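Local coordinates for protein probable ribose-5-phosphate isomerase B (Mycoplasma genitalium, PDB 6MU0) that probably interconverts ribulose 5-phosphate and ribose 5-phosphate in the non-oxidative stage of the pentose phosphate pathway, at residues Lys33-Asn38 against Ile131-Leu136; Leu59-Val64 against Lys91-Ala96. All blocks are in the same frame, centred on the assembly; numbering follows the deposited sequence.

Contact 1 of 2, residues Lys33-Asn38 against Ile131-Leu136; sequences KTKQFN and IVDDFL
D133 is the first residue of the helical segment 131-136 to touch the segment 33-38: its OD1 lies 4.0 Å from CE of K35, and the two side chains cross at about a right angle. The lysine's aliphatic chain runs out extended and turns only at its last torsion (chi4 -51°), which leaves K35 NZ 5.2 Å from D133 OD2, too far for a salt bridge, though the opposite charges probably attract weakly. The main polar partner of OD1 is NE2 of H31, on helix 22-34. This surface contact sets helix 125-137 against the end of that helix, which closes in a Schellman motif with Q36, at positive phi, as its C-prime residue; Q36 N bonds to K33 O at 2.9 Å and F37 N to L32 O. The reversal sends the chain into strand 38-41, outermost in this chain's parallel β-sheet, in an enzyme of the LacAB/RpiB family. One turn after D133, L136 reaches F37 from the opposite direction. Its CD1 sits 4.0 Å above one face of the F37 ring, displaced toward the rim at CZ. L32 of helix 22-34 and I13 of strand 12-16 touch both F37 and L136.

Contact 2 of 2, residues Leu59-Val64 against Lys91-Ala96; sequences LVADKV and KGVLAA
V93 pushes its side chain against one side of helix 53-66, at A61 and V64. The CB of V93 points toward the helix, and the isopropyl group forks there into two methyls, of which CG2 makes the contact with the segment 59-64. CG2 is set beside the backbone N and anti to the carbonyl carbon. This V93 CG2 lies 3.6 Å from A61 O, a van der Waals approach of a methyl to a helix carbonyl, and 4.1 Å from A61 CB. On the next turn of the helix CG1 of V64 closes in on V93 CG2 at 4.3 Å, so that the methyl is met by both residues. Both belong to a helix of the α/β fold of the RpiB family, a five-stranded parallel sheet of strand order 2-1-3-5-4 packed with helices. V93 lies in the approach to strand 95-97, outermost in this chain's sheet, one residue after G92, whose positive phi (83°) suits glycine. The other methyl, CG1, is anti to the backbone N (chi1 170°) and stays farther from A61 and V64 than CG2 does. V115 of the neighbouring strand 115-117 touches both V93 and V64, while A87 of helix 81-88 touches both V93 and A61. The three touching residues are buried, and the backbones come close, with the CA atoms of A61 and V93 6.6 Å apart. L94 points away from the helix, and its side chain packs on I149 and I152 of helix 144-158.

How the contacts relate
Both segments of contact 2 fall in the 92 residues that separate the two segments of contact 1. The contact centres are 18 Å apart, on opposite sides of the centre of the chain, and the nearest atoms, about 5 Å apart, do not touch. Contact 1 is a surface contact beside strand 38-41, at one edge of this chain's sheet, whereas contact 2 is buried and leads into the outermost strand at the other edge, 95-97. Contact 1 lies away from the substrate site. Contact 2 is closer, though not part of it: the side chain of V93 is about 11 Å from that of D111, which probably binds ribulose 5-phosphate as in related enzymes, and A61 about 12 Å from G82, which belongs to the pocket holding ribulose-5-phosphate.

Contact 1 of 2, residues Lys33-Asn38 against Ile131-Leu136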
loop_
_atom_site.group_PDB
_atom_site.type_symbol
_atom_site.label_atom_id
_atom_site.label_comp_id
_atom_site.label_asym_id
_atom_site.label_seq_id
_atom_site.Cartn_x
_atom_site.Cartn_y
_atom_site.Cartn_z
ATOM N N LYS A 33 9.005 6.892 -9.703
ATOM C CA LYS A 33 10.245 6.639 -10.433
ATOM C C LYS A 33 11.038 7.926 -10.640
ATOM O O LYS A 33 12.268 7.939 -10.508
ATOM C CB LYS A 33 9.955 5.944 -11.761
ATOM C CG LYS A 33 9.586 4.474 -11.593
ATOM C CD LYS A 33 9.332 3.800 -12.933
ATOM C CE LYS A 33 9.152 2.292 -12.777
ATOM N NZ LYS A 33 10.412 1.629 -12.307
ATOM N N THR A 34 10.351 9.024 -10.954
ATOM C CA THR A 34 11.045 10.297 -11.114
ATOM C C THR A 34 11.723 10.730 -9.821
ATOM O O THR A 34 12.800 11.337 -9.855
ATOM C CB THR A 34 10.052 11.350 -11.597
ATOM O OG1 THR A 34 9.543 10.958 -12.879
ATOM C CG2 THR A 34 10.714 12.716 -11.713
ATOM N N LYS A 35 11.128 10.404 -8.678
ATOM C CA LYS A 35 11.705 10.695 -7.374
ATOM C C LYS A 35 12.774 9.696 -6.962
ATOM O O LYS A 35 13.240 9.748 -5.817
ATOM C CB LYS A 35 10.610 10.750 -6.314
ATOM C CG LYS A 35 9.645 11.878 -6.524
ATOM C CD LYS A 35 8.689 11.964 -5.369
ATOM C CE LYS A 35 7.835 13.189 -5.503
ATOM N NZ LYS A 35 8.656 14.405 -5.731
ATOM N N GLN A 36 13.156 8.791 -7.863
ATOM C CA GLN A 36 14.261 7.856 -7.684
ATOM C C GLN A 36 13.931 6.718 -6.732
ATOM O O GLN A 36 14.842 6.091 -6.180
ATOM C CB GLN A 36 15.579 8.540 -7.292
ATOM C CG GLN A 36 15.975 9.687 -8.208
ATOM C CD GLN A 36 16.253 9.235 -9.627
ATOM O OE1 GLN A 36 17.254 8.570 -9.893
ATOM N NE2 GLN A 36 15.366 9.593 -10.547
ATOM N N PHE A 37 12.651 6.435 -6.515
ATOM C CA PHE A 37 12.294 5.217 -5.814
ATOM C C PHE A 37 12.420 4.026 -6.757
ATOM O O PHE A 37 12.374 4.165 -7.985
ATOM C CB PHE A 37 10.854 5.282 -5.308
ATOM C CG PHE A 37 10.646 6.242 -4.170
ATOM C CD1 PHE A 37 10.867 5.842 -2.861
ATOM C CD2 PHE A 37 10.206 7.537 -4.405
ATOM C CE1 PHE A 37 10.672 6.717 -1.810
ATOM C CE2 PHE A 37 10.009 8.417 -3.350
ATOM C CZ PHE A 37 10.241 8.005 -2.056
ATOM N N ASN A 38 12.592 2.849 -6.164
ATOM C CA ASN A 38 12.531 1.584 -6.885
ATOM C C ASN A 38 11.072 1.151 -6.892
ATOM O O ASN A 38 10.505 0.860 -5.835
ATOM C CB ASN A 38 13.392 0.536 -6.184
ATOM C CG ASN A 38 14.840 0.955 -6.079
ATOM O OD1 ASN A 38 15.401 1.534 -7.013
ATOM N ND2 ASN A 38 15.453 0.671 -4.940
ATOM N N ILE A 131 -1.514 11.744 -0.865
ATOM C CA ILE A 131 -1.543 10.671 0.125
ATOM C C ILE A 131 -0.269 9.841 0.039
ATOM O O ILE A 131 0.385 9.563 1.051
ATOM C CB ILE A 131 -2.803 9.816 -0.084
ATOM C CG1 ILE A 131 -4.055 10.594 0.347
ATOM C CG2 ILE A 131 -2.678 8.471 0.626
ATOM C CD1 ILE A 131 -5.352 9.975 -0.135
ATOM N N VAL A 132 0.090 9.425 -1.179
ATOM C CA VAL A 132 1.314 8.652 -1.389
ATOM C C VAL A 132 2.524 9.412 -0.865
ATOM O O VAL A 132 3.354 8.866 -0.128
ATOM C CB VAL A 132 1.466 8.290 -2.878
ATOM C CG1 VAL A 132 2.840 7.703 -3.146
ATOM C CG2 VAL A 132 0.391 7.300 -3.307
ATOM N N ASP A 133 2.649 10.687 -1.239
ATOM C CA ASP A 133 3.825 11.453 -0.834
ATOM C C ASP A 133 3.925 11.563 0.684
ATOM O O ASP A 133 5.013 11.407 1.254
ATOM C CB ASP A 133 3.796 12.848 -1.464
ATOM C CG ASP A 133 4.189 12.853 -2.940
ATOM O OD1 ASP A 133 4.709 11.835 -3.451
ATOM O OD2 ASP A 133 3.975 13.899 -3.586
ATOM N N ASP A 134 2.806 11.841 1.358
ATOM C CA ASP A 134 2.863 12.013 2.808
ATOM C C ASP A 134 3.096 10.685 3.518
ATOM O O ASP A 134 3.781 10.638 4.546
ATOM C CB ASP A 134 1.608 12.715 3.326
ATOM C CG ASP A 134 1.933 14.005 4.066
ATOM O OD1 ASP A 134 3.053 14.537 3.886
ATOM O OD2 ASP A 134 1.084 14.483 4.845
ATOM N N PHE A 135 2.536 9.598 2.982
ATOM C CA PHE A 135 2.788 8.272 3.534
ATOM C C PHE A 135 4.268 7.920 3.453
ATOM O O PHE A 135 4.850 7.421 4.423
ATOM C CB PHE A 135 1.940 7.260 2.764
ATOM C CG PHE A 135 2.093 5.840 3.229
ATOM C CD1 PHE A 135 1.339 5.365 4.286
ATOM C CD2 PHE A 135 2.956 4.968 2.585
ATOM C CE1 PHE A 135 1.449 4.055 4.703
ATOM C CE2 PHE A 135 3.078 3.655 3.002
ATOM C CZ PHE A 135 2.324 3.201 4.065
ATOM N N LEU A 136 4.901 8.205 2.312
ATOM C CA LEU A 136 6.310 7.864 2.141
ATOM C C LEU A 136 7.224 8.769 2.958
ATOM O O LEU A 136 8.279 8.322 3.422
ATOM C CB LEU A 136 6.688 7.925 0.661
ATOM C CG LEU A 136 6.032 6.849 -0.200
ATOM C CD1 LEU A 136 6.348 7.065 -1.656
ATOM C CD2 LEU A 136 6.490 5.472 0.244
#

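Contact 2 of 2, residues Leu59-Val64 against Lys91-Ala96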
loop_
_atom_site.group_PDB
_atom_site.type_symbol
_atom_site.label_atom_id
_atom_site.label_comp_id
_atom_site.label_asym_id
_atom_site.label_seq_id
_atom_site.Cartn_x
_atom_site.Cartn_y
_atom_site.Cartn_z
ATOM N N LEU A 59 -0.396 -10.437 -5.096
ATOM C CA LEU A 59 0.892 -10.238 -5.754
ATOM C C LEU A 59 1.744 -9.238 -4.987
ATOM O O LEU A 59 2.923 -9.483 -4.713
ATOM C CB LEU A 59 0.690 -9.756 -7.189
ATOM C CG LEU A 59 0.202 -10.786 -8.205
ATOM C CD1 LEU A 59 0.044 -10.111 -9.557
ATOM C CD2 LEU A 59 1.143 -11.984 -8.307
ATOM N N VAL A 60 1.160 -8.094 -4.632
ATOM C CA VAL A 60 1.899 -7.070 -3.899
ATOM C C VAL A 60 2.215 -7.545 -2.489
ATOM O O VAL A 60 3.351 -7.434 -2.016
ATOM C CB VAL A 60 1.095 -5.757 -3.876
ATOM C CG1 VAL A 60 1.644 -4.807 -2.820
ATOM C CG2 VAL A 60 1.108 -5.100 -5.239
ATOM N N ALA A 61 1.198 -8.034 -1.777
ATOM C CA ALA A 61 1.378 -8.356 -0.369
ATOM C C ALA A 61 2.362 -9.504 -0.175
ATOM O O ALA A 61 3.151 -9.494 0.778
ATOM C CB ALA A 61 0.031 -8.670 0.269
ATOM N N ASP A 62 2.338 -10.502 -1.064
ATOM C CA ASP A 62 3.304 -11.589 -0.953
ATOM C C ASP A 62 4.733 -11.098 -1.156
ATOM O O ASP A 62 5.659 -11.650 -0.557
ATOM C CB ASP A 62 2.964 -12.721 -1.925
ATOM C CG ASP A 62 1.839 -13.618 -1.423
ATOM O OD1 ASP A 62 1.616 -13.697 -0.195
ATOM O OD2 ASP A 62 1.185 -14.266 -2.268
ATOM N N LYS A 63 4.938 -10.065 -1.984
ATOM C CA LYS A 63 6.274 -9.482 -2.106
ATOM C C LYS A 63 6.666 -8.749 -0.829
ATOM O O LYS A 63 7.783 -8.916 -0.321
ATOM C CB LYS A 63 6.348 -8.538 -3.308
ATOM C CG LYS A 63 6.361 -9.225 -4.653
ATOM C CD LYS A 63 7.664 -9.969 -4.883
ATOM C CE LYS A 63 7.732 -10.508 -6.301
ATOM N NZ LYS A 63 9.008 -11.230 -6.547
ATOM N N VAL A 64 5.763 -7.915 -0.302
ATOM C CA VAL A 64 6.068 -7.177 0.921
ATOM C C VAL A 64 6.388 -8.136 2.060
ATOM O O VAL A 64 7.307 -7.896 2.848
ATOM C CB VAL A 64 4.925 -6.199 1.255
ATOM C CG1 VAL A 64 5.137 -5.552 2.618
ATOM C CG2 VAL A 64 4.829 -5.143 0.170
ATOM N N LYS A 91 0.869 -12.674 6.017
ATOM C CA LYS A 91 1.737 -12.588 7.184
ATOM C C LYS A 91 2.733 -11.448 7.043
ATOM O O LYS A 91 3.391 -11.298 6.009
ATOM C CB LYS A 91 2.504 -13.898 7.347
ATOM C CG LYS A 91 1.627 -15.081 7.704
ATOM C CD LYS A 91 1.060 -14.958 9.109
ATOM C CE LYS A 91 0.134 -16.121 9.440
ATOM N NZ LYS A 91 -1.077 -16.116 8.578
ATOM N N GLY A 92 2.845 -10.643 8.099
ATOM C CA GLY A 92 3.785 -9.548 8.123
ATOM C C GLY A 92 3.300 -8.285 7.454
ATOM O O GLY A 92 3.995 -7.262 7.518
ATOM N N VAL A 93 2.143 -8.315 6.817
ATOM C CA VAL A 93 1.624 -7.142 6.129
ATOM C C VAL A 93 0.722 -6.353 7.065
ATOM O O VAL A 93 -0.083 -6.919 7.814
ATOM C CB VAL A 93 0.900 -7.553 4.834
ATOM C CG1 VAL A 93 0.148 -6.369 4.230
ATOM C CG2 VAL A 93 1.911 -8.107 3.846
ATOM N N LEU A 94 0.870 -5.034 7.030
ATOM C CA LEU A 94 0.012 -4.101 7.754
ATOM C C LEU A 94 -0.493 -3.119 6.702
ATOM O O LEU A 94 0.252 -2.247 6.249
ATOM C CB LEU A 94 0.806 -3.408 8.856
ATOM C CG LEU A 94 1.318 -4.331 9.967
ATOM C CD1 LEU A 94 2.298 -3.554 10.837
ATOM C CD2 LEU A 94 0.172 -4.904 10.797
ATOM N N ALA A 95 -1.746 -3.279 6.283
ATOM C CA ALA A 95 -2.290 -2.529 5.159
ATOM C C ALA A 95 -3.291 -1.488 5.648
ATOM O O ALA A 95 -4.245 -1.821 6.366
ATOM C CB ALA A 95 -2.949 -3.464 4.145
ATOM N N ALA A 96 -3.066 -0.234 5.256
ATOM C CA ALA A 96 -3.855 0.904 5.703
ATOM C C ALA A 96 -4.613 1.508 4.533
ATOM O O ALA A 96 -4.011 1.863 3.515
ATOM C CB ALA A 96 -2.938 1.983 6.272
#